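Local coordinates for protein inorganic polyphosphate/ATP-glucomannokinase (Arthrobacter sp., PDB 1WOQ) that phosphorylates glucose and mannose, drawing the phosphoryl group from inorganic polyphosphate or ATP, and belongs to the ROK family of sugar kinases, at residues A12-I17 with V29-G34; T22-G27 with E56-V61; P48-S53 with D98-N103; D196-L201 with D229-N234; L217-G222 with P240-V245. All coordinates share one frame; numbering follows the deposited sequence.

Contact 1: residues A12-I17 with V29-G34; sequences APLIGI and VDLKKG
L14 and V29 face each other as an antiparallel hydrogen-bonded pair, their CA atoms 5.2 Å apart, at the open end of the beta hairpin made by strands 14-19 and 23-30. This hairpin belongs to the five-stranded mixed sheet of the actin-like ATPase fold to which ROK kinases belong. Both backbone bonds of the pair are formed: L14 N donates to V29 O, and V29 N donates to L14 O at 2.8 Å. P13, just before the strand, lays its CB 3.1 Å from V29 O; this carbonyl, which takes the L14 N-H, is thus also flanked by the proline.

The side chains of L14 and V29 share one face of the sheet, where helix 250-262 covers them: L14 rests on I259, V29 on I252 and A256. V29 CG2 lies anti to its own carbonyl carbon, beside the backbone N, and comes within 3.8 Å of L14 O. Past the end of the pairing, L31 slants across L14, and the two meet through their CD1 methyls at 4.1 Å; L31 also touches A260 of the same helix.

The chain after V29 turns at D30, whose OD1 accepts from K32 N in an Asx turn and from K33 N, the latter arriving from above the carboxylate plane. D30 OD2 is held in a salt bridge with K33 NZ on its syn side. Where the strands part, one water spans the gap, donating to A12 O and accepting from L31 N; A12 O and L31 N each lie 2.8 Å from the water oxygen.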
# COMPACT_ATOMS: atom_id res chain seq x y z
N ALA A 12 -2.29 -23.46 1.63
CA ALA A 12 -2.91 -22.92 0.43
C ALA A 12 -2.57 -21.45 0.20
O ALA A 12 -2.70 -20.62 1.10
CB ALA A 12 -4.42 -23.10 0.50
N PRO A 13 -2.13 -21.11 -1.02
CA PRO A 13 -1.80 -19.72 -1.32
C PRO A 13 -3.08 -18.92 -1.53
O PRO A 13 -4.17 -19.49 -1.64
CB PRO A 13 -0.97 -19.84 -2.59
CG PRO A 13 -1.61 -21.00 -3.29
CD PRO A 13 -1.81 -21.99 -2.16
N LEU A 14 -2.95 -17.60 -1.57
CA LEU A 14 -4.10 -16.73 -1.78
C LEU A 14 -3.73 -15.65 -2.79
O LEU A 14 -2.58 -15.21 -2.84
CB LEU A 14 -4.51 -16.05 -0.46
CG LEU A 14 -5.19 -16.91 0.61
CD1 LEU A 14 -5.38 -16.07 1.87
CD2 LEU A 14 -6.53 -17.43 0.11
N ILE A 15 -4.70 -15.24 -3.59
CA ILE A 15 -4.45 -14.20 -4.58
C ILE A 15 -4.57 -12.83 -3.92
O ILE A 15 -5.51 -12.58 -3.16
CB ILE A 15 -5.46 -14.28 -5.75
CG1 ILE A 15 -5.21 -15.54 -6.57
CG2 ILE A 15 -5.35 -13.02 -6.63
CD1 ILE A 15 -6.27 -15.82 -7.64
N GLY A 16 -3.60 -11.97 -4.20
CA GLY A 16 -3.61 -10.62 -3.67
C GLY A 16 -3.56 -9.68 -4.85
O GLY A 16 -2.84 -9.93 -5.81
N ILE A 17 -4.34 -8.60 -4.80
CA ILE A 17 -4.40 -7.62 -5.89
C ILE A 17 -4.07 -6.24 -5.34
O ILE A 17 -4.59 -5.84 -4.31
CB ILE A 17 -5.82 -7.59 -6.52
CG1 ILE A 17 -6.21 -8.98 -7.01
CG2 ILE A 17 -5.86 -6.59 -7.68
CD1 ILE A 17 -5.37 -9.49 -8.17
N VAL A 29 0.05 -15.55 -3.65
CA VAL A 29 0.91 -15.45 -2.48
C VAL A 29 0.99 -16.68 -1.59
O VAL A 29 -0.03 -17.24 -1.18
CB VAL A 29 0.48 -14.25 -1.60
CG1 VAL A 29 1.44 -14.07 -0.43
CG2 VAL A 29 0.41 -12.98 -2.44
N ASP A 30 2.22 -17.09 -1.31
CA ASP A 30 2.50 -18.22 -0.43
C ASP A 30 2.74 -17.55 0.92
O ASP A 30 3.80 -16.96 1.14
CB ASP A 30 3.76 -18.95 -0.88
CG ASP A 30 4.11 -20.12 0.01
OD1 ASP A 30 4.03 -19.97 1.25
OD2 ASP A 30 4.48 -21.19 -0.52
N LEU A 31 1.77 -17.63 1.82
CA LEU A 31 1.89 -16.99 3.12
C LEU A 31 2.95 -17.61 4.03
O LEU A 31 3.31 -17.03 5.05
CB LEU A 31 0.53 -16.95 3.82
CG LEU A 31 -0.44 -15.94 3.19
CD1 LEU A 31 -1.78 -15.97 3.91
CD2 LEU A 31 0.16 -14.55 3.26
N LYS A 32 3.46 -18.77 3.65
CA LYS A 32 4.49 -19.42 4.44
C LYS A 32 5.84 -18.74 4.23
O LYS A 32 6.65 -18.66 5.16
CB LYS A 32 4.58 -20.90 4.08
CG LYS A 32 3.69 -21.80 4.93
CD LYS A 32 2.24 -21.34 4.93
CE LYS A 32 1.40 -22.17 5.90
NZ LYS A 32 -0.02 -21.72 5.92
N LYS A 33 6.08 -18.25 3.02
CA LYS A 33 7.34 -17.58 2.71
C LYS A 33 7.18 -16.08 2.54
O LYS A 33 8.16 -15.34 2.56
CB LYS A 33 7.96 -18.16 1.44
CG LYS A 33 8.28 -19.65 1.49
CD LYS A 33 7.03 -20.49 1.34
CE LYS A 33 7.36 -21.97 1.24
NZ LYS A 33 6.14 -22.80 1.01
N GLY A 34 5.94 -15.62 2.37
CA GLY A 34 5.71 -14.20 2.18
C GLY A 34 6.15 -13.76 0.80
O GLY A 34 6.53 -12.60 0.59
O HOH W 1 -0.14 -19.67 1.85

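Contact 2: residues T22-G27 with E56-V61; sequences TGIKGG and EAVALV. With PO4 (phosphate ion), chain E.
I24 and V61 meet where strand 23-27 runs beside helix 56-61 in roughly the same direction, the axes 8.5 Å apart at closest approach and inclined by 30°. The isoleucine uses both of its branches. CG1 stands anti to the carbonyl carbon (chi1 -69°) and the chain continues extended, so that CD1 reaches A57 CB at 3.6 Å. The CG2 branch turns instead to the two valines, 4.1 Å from V61 CG2 and slightly farther from V58 CG2.

V61 divides its methyls in turn: CG2 also lies near I24 O, while CG1, anti to the backbone N, sits 3.7 Å from G26 N. A beta carbon on G26 would clash with that methyl, so the missing side chain lets the helix come close.

K25 points from the other face of the strand. Beyond CG its chain is fully extended and carries NZ to a phosphate ion, probably from the crystallisation liquor, with a bond from K25 NZ to phosphate O4 of 2.8 Å and a weak one to O1. NZ also donates to N248 O, and R42 binds the same ion. A methionine in place of K25 would probably leave the phosphate without this positive charge and N248 O without its donor.

Helix 51-66 lies on the sheet with A57 and V61 against V43 of strand 35-44, which I24 of strand 23-30 also touches, while I17 of strand 14-19 touches I24 and V61.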
# COMPACT_ATOMS: atom_id res chain seq x y z
N THR A 22 -1.04 3.82 -11.64
CA THR A 22 -0.68 3.50 -13.01
C THR A 22 -0.87 2.03 -13.38
O THR A 22 -0.94 1.69 -14.56
CB THR A 22 0.77 3.89 -13.33
OG1 THR A 22 1.67 3.11 -12.52
CG2 THR A 22 1.00 5.37 -13.03
N GLY A 23 -0.95 1.15 -12.39
CA GLY A 23 -1.13 -0.25 -12.70
C GLY A 23 -1.89 -1.04 -11.66
O GLY A 23 -1.89 -0.70 -10.47
N ILE A 24 -2.58 -2.08 -12.12
CA ILE A 24 -3.34 -2.97 -11.24
C ILE A 24 -2.64 -4.30 -11.41
O ILE A 24 -2.70 -4.93 -12.47
CB ILE A 24 -4.81 -3.08 -11.68
CG1 ILE A 24 -5.50 -1.74 -11.43
CG2 ILE A 24 -5.50 -4.22 -10.94
CD1 ILE A 24 -6.96 -1.72 -11.81
N LYS A 25 -1.96 -4.73 -10.36
CA LYS A 25 -1.21 -5.97 -10.41
C LYS A 25 -1.63 -6.97 -9.35
O LYS A 25 -2.20 -6.61 -8.32
CB LYS A 25 0.28 -5.66 -10.26
CG LYS A 25 0.60 -4.78 -9.07
CD LYS A 25 2.07 -4.40 -9.03
CE LYS A 25 2.34 -3.40 -7.92
NZ LYS A 25 3.77 -2.99 -7.86
N GLY A 26 -1.33 -8.24 -9.62
CA GLY A 26 -1.70 -9.27 -8.68
C GLY A 26 -0.68 -10.39 -8.68
O GLY A 26 0.17 -10.48 -9.57
N GLY A 27 -0.78 -11.25 -7.68
CA GLY A 27 0.12 -12.37 -7.58
C GLY A 27 -0.48 -13.43 -6.68
O GLY A 27 -1.39 -13.14 -5.90
N GLU A 56 -13.53 -4.29 -13.80
CA GLU A 56 -13.22 -5.11 -14.97
C GLU A 56 -11.73 -5.47 -15.01
O GLU A 56 -11.38 -6.61 -15.30
CB GLU A 56 -13.59 -4.36 -16.26
CG GLU A 56 -15.09 -4.25 -16.49
CD GLU A 56 -15.79 -5.60 -16.48
OE1 GLU A 56 -15.30 -6.53 -17.16
OE2 GLU A 56 -16.83 -5.73 -15.79
N ALA A 57 -10.87 -4.51 -14.70
CA ALA A 57 -9.42 -4.75 -14.70
C ALA A 57 -9.03 -5.77 -13.64
O ALA A 57 -8.21 -6.65 -13.88
CB ALA A 57 -8.67 -3.43 -14.47
N VAL A 58 -9.62 -5.65 -12.45
CA VAL A 58 -9.33 -6.58 -11.38
C VAL A 58 -9.76 -7.99 -11.80
O VAL A 58 -9.04 -8.96 -11.58
CB VAL A 58 -10.04 -6.18 -10.08
CG1 VAL A 58 -9.90 -7.27 -9.03
CG2 VAL A 58 -9.44 -4.88 -9.56
N ALA A 59 -10.92 -8.09 -12.43
CA ALA A 59 -11.42 -9.37 -12.89
C ALA A 59 -10.43 -10.04 -13.84
O ALA A 59 -10.20 -11.24 -13.76
CB ALA A 59 -12.77 -9.21 -13.57
N LEU A 60 -9.85 -9.25 -14.75
CA LEU A 60 -8.89 -9.80 -15.70
C LEU A 60 -7.64 -10.33 -15.00
O LEU A 60 -7.13 -11.39 -15.35
CB LEU A 60 -8.50 -8.75 -16.74
CG LEU A 60 -9.60 -8.36 -17.73
CD1 LEU A 60 -9.16 -7.15 -18.53
CD2 LEU A 60 -9.92 -9.54 -18.64
N VAL A 61 -7.14 -9.58 -14.01
CA VAL A 61 -5.95 -10.03 -13.30
C VAL A 61 -6.24 -11.32 -12.54
O VAL A 61 -5.47 -12.28 -12.60
CB VAL A 61 -5.44 -8.97 -12.30
CG1 VAL A 61 -4.23 -9.51 -11.53
CG2 VAL A 61 -5.05 -7.69 -13.04
P PO4 E . 3.10 -0.58 -10.48
O1 PO4 E . 4.37 -1.50 -10.77
O2 PO4 E . 3.06 0.74 -11.22
O3 PO4 E . 1.95 -1.50 -10.95
O4 PO4 E . 3.12 -0.45 -8.97

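Contact 3: residues P48-S53 with D98-N103; sequences PATPES and DKSWLN
W101 NE1 donates to A49 O at 2.9 Å, which ties the approach to helix 51-66 to the loop 98-103. P48, joined by a cis peptide, leads into A49, the centre of an inverse gamma turn. The A49 carbonyl lies at the indole edge, 21° out of the ring plane, and the bond is bent, with an angle of 142° at the hydrogen; A49 O is also 3.6 Å from D98 CB.

T50 is the N-cap of the helix and forms a capping box with S53: S53 N donates to T50 OG1, and T50 N to S53 OG. P51, in the first turn, lies over one face of W101. Its CA makes a CH-pi contact, 3.7 Å from the centroid of the six-membered ring, and P51 CG stands over the indole, 3.8 Å from W101 CD2. Next to CG, P51 CD lies 3.2 Å from S100 OG, which is set between its backbone N and carbonyl carbon (chi1 62°). S100 N donates to D98 OD2 from above the carboxylate plane, closing an Asx turn.

An alanine in place of W101 would probably leave A49 O without its indole donor and open a gap between P51, L109 and F82, which the indole touches.

One directed N-H bond at the edge and an apolar proline over the face together probably help to fix the indole's position and tilt.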
# COMPACT_ATOMS: atom_id res chain seq x y z
N PRO A 48 -10.70 7.09 -17.23
CA PRO A 48 -10.70 7.29 -15.78
C PRO A 48 -10.81 5.97 -15.01
O PRO A 48 -11.34 4.99 -15.54
CB PRO A 48 -11.91 8.19 -15.55
CG PRO A 48 -12.85 7.72 -16.60
CD PRO A 48 -11.95 7.60 -17.82
N ALA A 49 -10.32 5.95 -13.78
CA ALA A 49 -10.37 4.75 -12.96
C ALA A 49 -11.65 4.77 -12.13
O ALA A 49 -11.62 5.14 -10.95
CB ALA A 49 -9.14 4.67 -12.06
N THR A 50 -12.76 4.37 -12.74
CA THR A 50 -14.05 4.34 -12.06
C THR A 50 -14.32 2.96 -11.49
O THR A 50 -13.70 1.98 -11.90
CB THR A 50 -15.19 4.69 -13.02
OG1 THR A 50 -15.28 3.68 -14.04
CG2 THR A 50 -14.96 6.04 -13.67
N PRO A 51 -15.27 2.86 -10.54
CA PRO A 51 -15.60 1.57 -9.94
C PRO A 51 -15.82 0.50 -11.01
O PRO A 51 -15.31 -0.61 -10.91
CB PRO A 51 -16.87 1.88 -9.16
CG PRO A 51 -16.61 3.28 -8.68
CD PRO A 51 -16.06 3.94 -9.93
N GLU A 52 -16.59 0.85 -12.04
CA GLU A 52 -16.88 -0.09 -13.11
C GLU A 52 -15.65 -0.51 -13.92
O GLU A 52 -15.45 -1.70 -14.15
CB GLU A 52 -17.93 0.52 -14.05
CG GLU A 52 -18.22 -0.32 -15.28
CD GLU A 52 -19.46 0.16 -16.03
OE1 GLU A 52 -20.57 0.04 -15.46
OE2 GLU A 52 -19.32 0.65 -17.17
N SER A 53 -14.83 0.45 -14.33
CA SER A 53 -13.64 0.14 -15.12
C SER A 53 -12.60 -0.62 -14.30
O SER A 53 -11.98 -1.57 -14.79
CB SER A 53 -13.01 1.42 -15.68
OG SER A 53 -12.45 2.22 -14.65
N ASP A 98 -10.90 8.70 -8.88
CA ASP A 98 -12.20 9.28 -9.20
C ASP A 98 -13.09 9.38 -7.96
O ASP A 98 -13.25 8.40 -7.23
CB ASP A 98 -12.91 8.46 -10.27
CG ASP A 98 -14.05 9.22 -10.92
OD1 ASP A 98 -13.77 10.08 -11.77
OD2 ASP A 98 -15.22 8.96 -10.56
N LYS A 99 -13.68 10.55 -7.75
CA LYS A 99 -14.53 10.75 -6.59
C LYS A 99 -15.78 9.87 -6.53
O LYS A 99 -16.43 9.80 -5.49
CB LYS A 99 -14.90 12.23 -6.48
CG LYS A 99 -13.67 13.12 -6.32
CD LYS A 99 -12.85 12.70 -5.10
CE LYS A 99 -11.49 13.38 -5.06
NZ LYS A 99 -10.61 12.92 -6.17
N SER A 100 -16.10 9.20 -7.63
CA SER A 100 -17.26 8.32 -7.65
C SER A 100 -17.00 7.13 -6.73
O SER A 100 -17.91 6.37 -6.40
CB SER A 100 -17.54 7.82 -9.07
OG SER A 100 -16.46 7.05 -9.58
N TRP A 101 -15.75 6.98 -6.30
CA TRP A 101 -15.38 5.90 -5.40
C TRP A 101 -15.92 6.14 -4.00
O TRP A 101 -16.19 5.20 -3.26
CB TRP A 101 -13.86 5.75 -5.34
CG TRP A 101 -13.30 4.89 -6.43
CD1 TRP A 101 -12.56 5.30 -7.50
CD2 TRP A 101 -13.46 3.48 -6.56
NE1 TRP A 101 -12.23 4.22 -8.28
CE2 TRP A 101 -12.77 3.09 -7.73
CE3 TRP A 101 -14.11 2.49 -5.80
CZ2 TRP A 101 -12.71 1.76 -8.16
CZ3 TRP A 101 -14.05 1.17 -6.23
CH2 TRP A 101 -13.36 0.82 -7.40
N LEU A 102 -16.08 7.41 -3.64
CA LEU A 102 -16.58 7.75 -2.31
C LEU A 102 -17.91 7.06 -2.00
O LEU A 102 -18.84 7.09 -2.80
CB LEU A 102 -16.74 9.27 -2.18
CG LEU A 102 -15.44 10.08 -2.22
CD1 LEU A 102 -15.75 11.56 -2.10
CD2 LEU A 102 -14.53 9.64 -1.08
N ASN A 103 -17.96 6.44 -0.83
CA ASN A 103 -19.14 5.73 -0.35
C ASN A 103 -19.48 4.48 -1.15
O ASN A 103 -20.59 3.94 -1.05
CB ASN A 103 -20.35 6.67 -0.32
CG ASN A 103 -21.17 6.53 0.95
OD1 ASN A 103 -22.19 7.19 1.12
ND2 ASN A 103 -20.71 5.66 1.85

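Contact 4: residues D196-L201 with D229-N234; sequences DEYSVL and DEYLPN
S199, Y231 and N234 carry most of this contact between helix 195-213 and the loop 229-234. S199 and Y231 have the nearest CA atoms across the contact, 5.2 Å apart, and S199 OG is 3.1 Å from Y231 CB. With OG anti to the carbonyl carbon (chi1 -68°), the serine oxygen also comes within 3.3 Å of N234 ND2, which donates to it. That bond is fairly straight, 162° at the hydrogen, and the oxygen lies close to the amide plane. S199 OG is hydrogen-bonded as well to W195 O, one turn back in the helix, so the hydroxyl joins the asparagine to the helix backbone.

The Y231 ring receives Y198 in an edge-to-face (T-shaped) pair: the Y198 edge points to the Y231 face, the centroids are 5.9 Å apart and the planes stand at 84°. The nearest carbons are the two CD2 atoms, at 4.4 Å. Each hydroxyl has its own partner beyond the contact, Y198 OH on A183 O and Y231 OH on I224 O, which probably helps to hold the rings at this mutual angle.

On the outer side, D196 OD1 lies 3.3 Å from N234 ND2, the carboxylate and amide planes turned 70° apart. Deeper in, both tyrosines rest on L149 of strand 143-149, Y231 also touches L202 of helix 195-213, and L232 reaches I241 and P243 of strand 241-243.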
# COMPACT_ATOMS: atom_id res chain seq x y z
N ASP A 196 18.40 16.38 -3.08
CA ASP A 196 18.76 17.13 -1.88
C ASP A 196 17.63 18.06 -1.44
O ASP A 196 17.37 18.20 -0.25
CB ASP A 196 20.04 17.94 -2.10
CG ASP A 196 21.25 17.07 -2.30
OD1 ASP A 196 21.34 16.00 -1.65
OD2 ASP A 196 22.13 17.45 -3.10
N GLU A 197 16.97 18.70 -2.40
CA GLU A 197 15.88 19.60 -2.06
C GLU A 197 14.72 18.76 -1.51
O GLU A 197 14.02 19.18 -0.59
CB GLU A 197 15.43 20.38 -3.30
CG GLU A 197 16.52 21.31 -3.84
CD GLU A 197 16.09 22.06 -5.08
OE1 GLU A 197 15.60 21.42 -6.03
OE2 GLU A 197 16.25 23.30 -5.11
N TYR A 198 14.55 17.57 -2.07
CA TYR A 198 13.50 16.65 -1.63
C TYR A 198 13.82 16.21 -0.20
O TYR A 198 12.92 16.01 0.61
CB TYR A 198 13.43 15.43 -2.55
CG TYR A 198 12.25 14.51 -2.31
CD1 TYR A 198 10.95 15.01 -2.23
CD2 TYR A 198 12.43 13.13 -2.20
CE1 TYR A 198 9.86 14.16 -2.04
CE2 TYR A 198 11.35 12.27 -2.01
CZ TYR A 198 10.06 12.79 -1.94
OH TYR A 198 8.99 11.95 -1.75
N SER A 199 15.11 16.08 0.10
CA SER A 199 15.55 15.67 1.43
C SER A 199 15.12 16.69 2.48
O SER A 199 14.84 16.33 3.62
CB SER A 199 17.07 15.50 1.48
OG SER A 199 17.48 14.39 0.70
N VAL A 200 15.08 17.97 2.09
CA VAL A 200 14.66 19.02 3.01
C VAL A 200 13.19 18.79 3.39
O VAL A 200 12.82 18.85 4.56
CB VAL A 200 14.80 20.42 2.37
CG1 VAL A 200 14.15 21.47 3.26
CG2 VAL A 200 16.27 20.75 2.16
N LEU A 201 12.37 18.52 2.38
CA LEU A 201 10.95 18.27 2.59
C LEU A 201 10.74 17.03 3.46
O LEU A 201 9.88 17.01 4.34
CB LEU A 201 10.24 18.08 1.25
CG LEU A 201 9.91 19.36 0.47
CD1 LEU A 201 9.44 18.99 -0.92
CD2 LEU A 201 8.83 20.13 1.21
N ASP A 229 18.86 5.71 -0.93
CA ASP A 229 20.24 6.09 -0.67
C ASP A 229 20.54 7.53 -1.11
O ASP A 229 21.55 8.11 -0.72
CB ASP A 229 21.20 5.12 -1.38
CG ASP A 229 20.95 5.05 -2.87
OD1 ASP A 229 19.81 4.73 -3.27
OD2 ASP A 229 21.90 5.29 -3.64
N GLU A 230 19.63 8.10 -1.91
CA GLU A 230 19.79 9.46 -2.40
C GLU A 230 19.26 10.53 -1.44
O GLU A 230 19.55 11.71 -1.61
CB GLU A 230 19.07 9.63 -3.74
CG GLU A 230 19.73 8.91 -4.91
CD GLU A 230 21.15 9.38 -5.16
OE1 GLU A 230 21.39 10.61 -5.11
OE2 GLU A 230 22.02 8.53 -5.40
N TYR A 231 18.49 10.12 -0.43
CA TYR A 231 17.94 11.10 0.50
C TYR A 231 17.96 10.73 1.98
O TYR A 231 18.10 11.61 2.83
CB TYR A 231 16.52 11.48 0.07
CG TYR A 231 15.59 10.32 -0.21
CD1 TYR A 231 14.91 9.68 0.83
CD2 TYR A 231 15.36 9.88 -1.51
CE1 TYR A 231 14.02 8.63 0.57
CE2 TYR A 231 14.48 8.83 -1.78
CZ TYR A 231 13.82 8.21 -0.74
OH TYR A 231 12.95 7.17 -1.00
N LEU A 232 17.82 9.45 2.31
CA LEU A 232 17.84 9.06 3.71
C LEU A 232 19.15 9.45 4.40
O LEU A 232 19.14 9.92 5.54
CB LEU A 232 17.60 7.55 3.87
CG LEU A 232 16.21 7.05 3.45
CD1 LEU A 232 16.08 5.58 3.83
CD2 LEU A 232 15.12 7.87 4.12
N PRO A 233 20.29 9.27 3.71
CA PRO A 233 21.58 9.64 4.33
C PRO A 233 21.66 11.11 4.76
O PRO A 233 22.41 11.45 5.66
CB PRO A 233 22.58 9.31 3.23
CG PRO A 233 21.96 8.13 2.56
CD PRO A 233 20.51 8.55 2.45
N ASN A 234 20.87 11.97 4.12
CA ASN A 234 20.87 13.40 4.44
C ASN A 234 20.02 13.75 5.66
O ASN A 234 20.16 14.84 6.23
CB ASN A 234 20.37 14.23 3.26
CG ASN A 234 21.29 14.14 2.06
OD1 ASN A 234 22.51 14.26 2.18
ND2 ASN A 234 20.70 13.95 0.88

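Contact 5: residues L217-G222 with P240-V245; sequences LFIVGG and PIVPAV
Strand 217-221 and the edge strand 241-243 pair in parallel in the second five-stranded mixed sheet of the kinase, with F218 opposite I241, I219 opposite V242 and V220 opposite P243. Four backbone bonds join them: F218 N to P240 O, V242 N to F218 O, V220 N to V242 O and A244 N to V220 O. The last carries the pairing one residue past P243, which has no N-H to give; in that bond A244 N stands above the plane of the V220 carbonyl.

On the face bearing F218, V220 and I241, the isoleucine sets CG1 anti to the backbone N (chi1 -178°). This puts I241 CG1 3.6 Å from F218 CB; the extended second torsion (chi2 164°) then brings CD1 3.6 Å from V220 CG2. F206 of helix 195-213 covers this side, meeting the F218 ring edge-to-face and touching V220 and I241.

Strand order 3-2-1-4-5, which the sheet shares with the other one in the chain, is that of the actin-like ATPase fold, and 217-221 is its fourth strand, flanked by 143-149. On the face of I219 and V242, I219 CG2 lies 3.7 Å from A244 CB, and both I219 and A244 touch E131 of helix 123-134. At the start of the strand L217 CD1 packs 3.9 Å from P240 CG, the two side chains crossing at about a right angle, and approaches V242 CG2 at 4.3 Å.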
# COMPACT_ATOMS: atom_id res chain seq x y z
N LEU A 217 10.69 2.89 14.78
CA LEU A 217 11.28 2.75 13.45
C LEU A 217 10.40 3.34 12.35
O LEU A 217 9.17 3.32 12.44
CB LEU A 217 11.51 1.27 13.14
CG LEU A 217 12.04 0.85 11.77
CD1 LEU A 217 13.50 1.25 11.66
CD2 LEU A 217 11.89 -0.66 11.58
N PHE A 218 11.05 3.86 11.32
CA PHE A 218 10.37 4.40 10.15
C PHE A 218 10.79 3.46 9.02
O PHE A 218 11.97 3.13 8.92
CB PHE A 218 10.89 5.80 9.78
CG PHE A 218 10.17 6.93 10.47
CD1 PHE A 218 10.90 7.92 11.13
CD2 PHE A 218 8.79 7.06 10.39
CE1 PHE A 218 10.26 9.02 11.70
CE2 PHE A 218 8.14 8.16 10.96
CZ PHE A 218 8.88 9.14 11.61
N ILE A 219 9.84 3.02 8.21
CA ILE A 219 10.16 2.16 7.07
C ILE A 219 9.62 2.91 5.86
O ILE A 219 8.44 3.24 5.82
CB ILE A 219 9.48 0.79 7.17
CG1 ILE A 219 9.99 0.03 8.40
CG2 ILE A 219 9.75 -0.02 5.91
CD1 ILE A 219 9.24 -1.26 8.69
N VAL A 220 10.49 3.19 4.90
CA VAL A 220 10.06 3.93 3.72
C VAL A 220 9.75 3.02 2.54
O VAL A 220 10.63 2.30 2.05
CB VAL A 220 11.12 4.96 3.30
CG1 VAL A 220 10.62 5.76 2.10
CG2 VAL A 220 11.43 5.89 4.48
N GLY A 221 8.50 3.06 2.10
CA GLY A 221 8.07 2.25 0.97
C GLY A 221 7.74 3.11 -0.24
O GLY A 221 8.09 4.29 -0.29
N GLY A 222 7.06 2.51 -1.21
CA GLY A 222 6.70 3.23 -2.41
C GLY A 222 7.78 3.05 -3.46
O GLY A 222 8.91 2.67 -3.15
N PRO A 240 15.41 5.58 13.80
CA PRO A 240 16.10 4.91 12.70
C PRO A 240 15.13 4.84 11.53
O PRO A 240 13.92 4.69 11.72
CB PRO A 240 16.44 3.54 13.28
CG PRO A 240 15.38 3.33 14.32
CD PRO A 240 15.26 4.69 14.96
N ILE A 241 15.66 4.98 10.31
CA ILE A 241 14.80 4.95 9.14
C ILE A 241 15.45 4.11 8.05
O ILE A 241 16.61 4.32 7.69
CB ILE A 241 14.52 6.40 8.64
CG1 ILE A 241 13.59 6.37 7.43
CG2 ILE A 241 15.83 7.13 8.34
CD1 ILE A 241 12.96 7.72 7.12
N VAL A 242 14.71 3.13 7.55
CA VAL A 242 15.21 2.23 6.54
C VAL A 242 14.20 2.00 5.42
O VAL A 242 12.99 2.17 5.61
CB VAL A 242 15.57 0.85 7.15
CG1 VAL A 242 16.50 1.03 8.34
CG2 VAL A 242 14.30 0.13 7.58
N PRO A 243 14.69 1.60 4.24
CA PRO A 243 13.75 1.36 3.14
C PRO A 243 13.02 0.04 3.38
O PRO A 243 13.51 -0.84 4.09
CB PRO A 243 14.67 1.30 1.92
CG PRO A 243 15.93 0.73 2.49
CD PRO A 243 16.08 1.50 3.78
N ALA A 244 11.84 -0.09 2.79
CA ALA A 244 11.03 -1.29 2.92
C ALA A 244 11.69 -2.48 2.21
O ALA A 244 12.38 -2.30 1.20
CB ALA A 244 9.64 -1.05 2.34
N VAL A 245 11.47 -3.67 2.75
CA VAL A 245 12.02 -4.90 2.18
C VAL A 245 11.22 -5.26 0.93
O VAL A 245 11.78 -5.61 -0.11
CB VAL A 245 11.94 -6.06 3.20
CG1 VAL A 245 12.30 -7.38 2.53
CG2 VAL A 245 12.89 -5.79 4.36

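The five contacts fall into two groups, one around each mixed sheet of the chain. Contacts 1 and 2 share strand 23-30 and touch, notably where I17 packs on V61; contact 3 uses the start of helix 51-66, the helix of contact 2, their centres about 15 Å apart. Contact 5 lies in the second sheet and contact 4 on helix 195-213 beside it, with centres about 14 Å apart, and L232 packs on I241 between them. Along the chain contacts 1 and 2 alternate, as do 2 and 3, and 4 and 5, while the first group closes before the second opens. The centres of contacts 1 and 4 are about 35 Å apart, in keeping with a two-lobed sugar kinase that binds glucose between its halves.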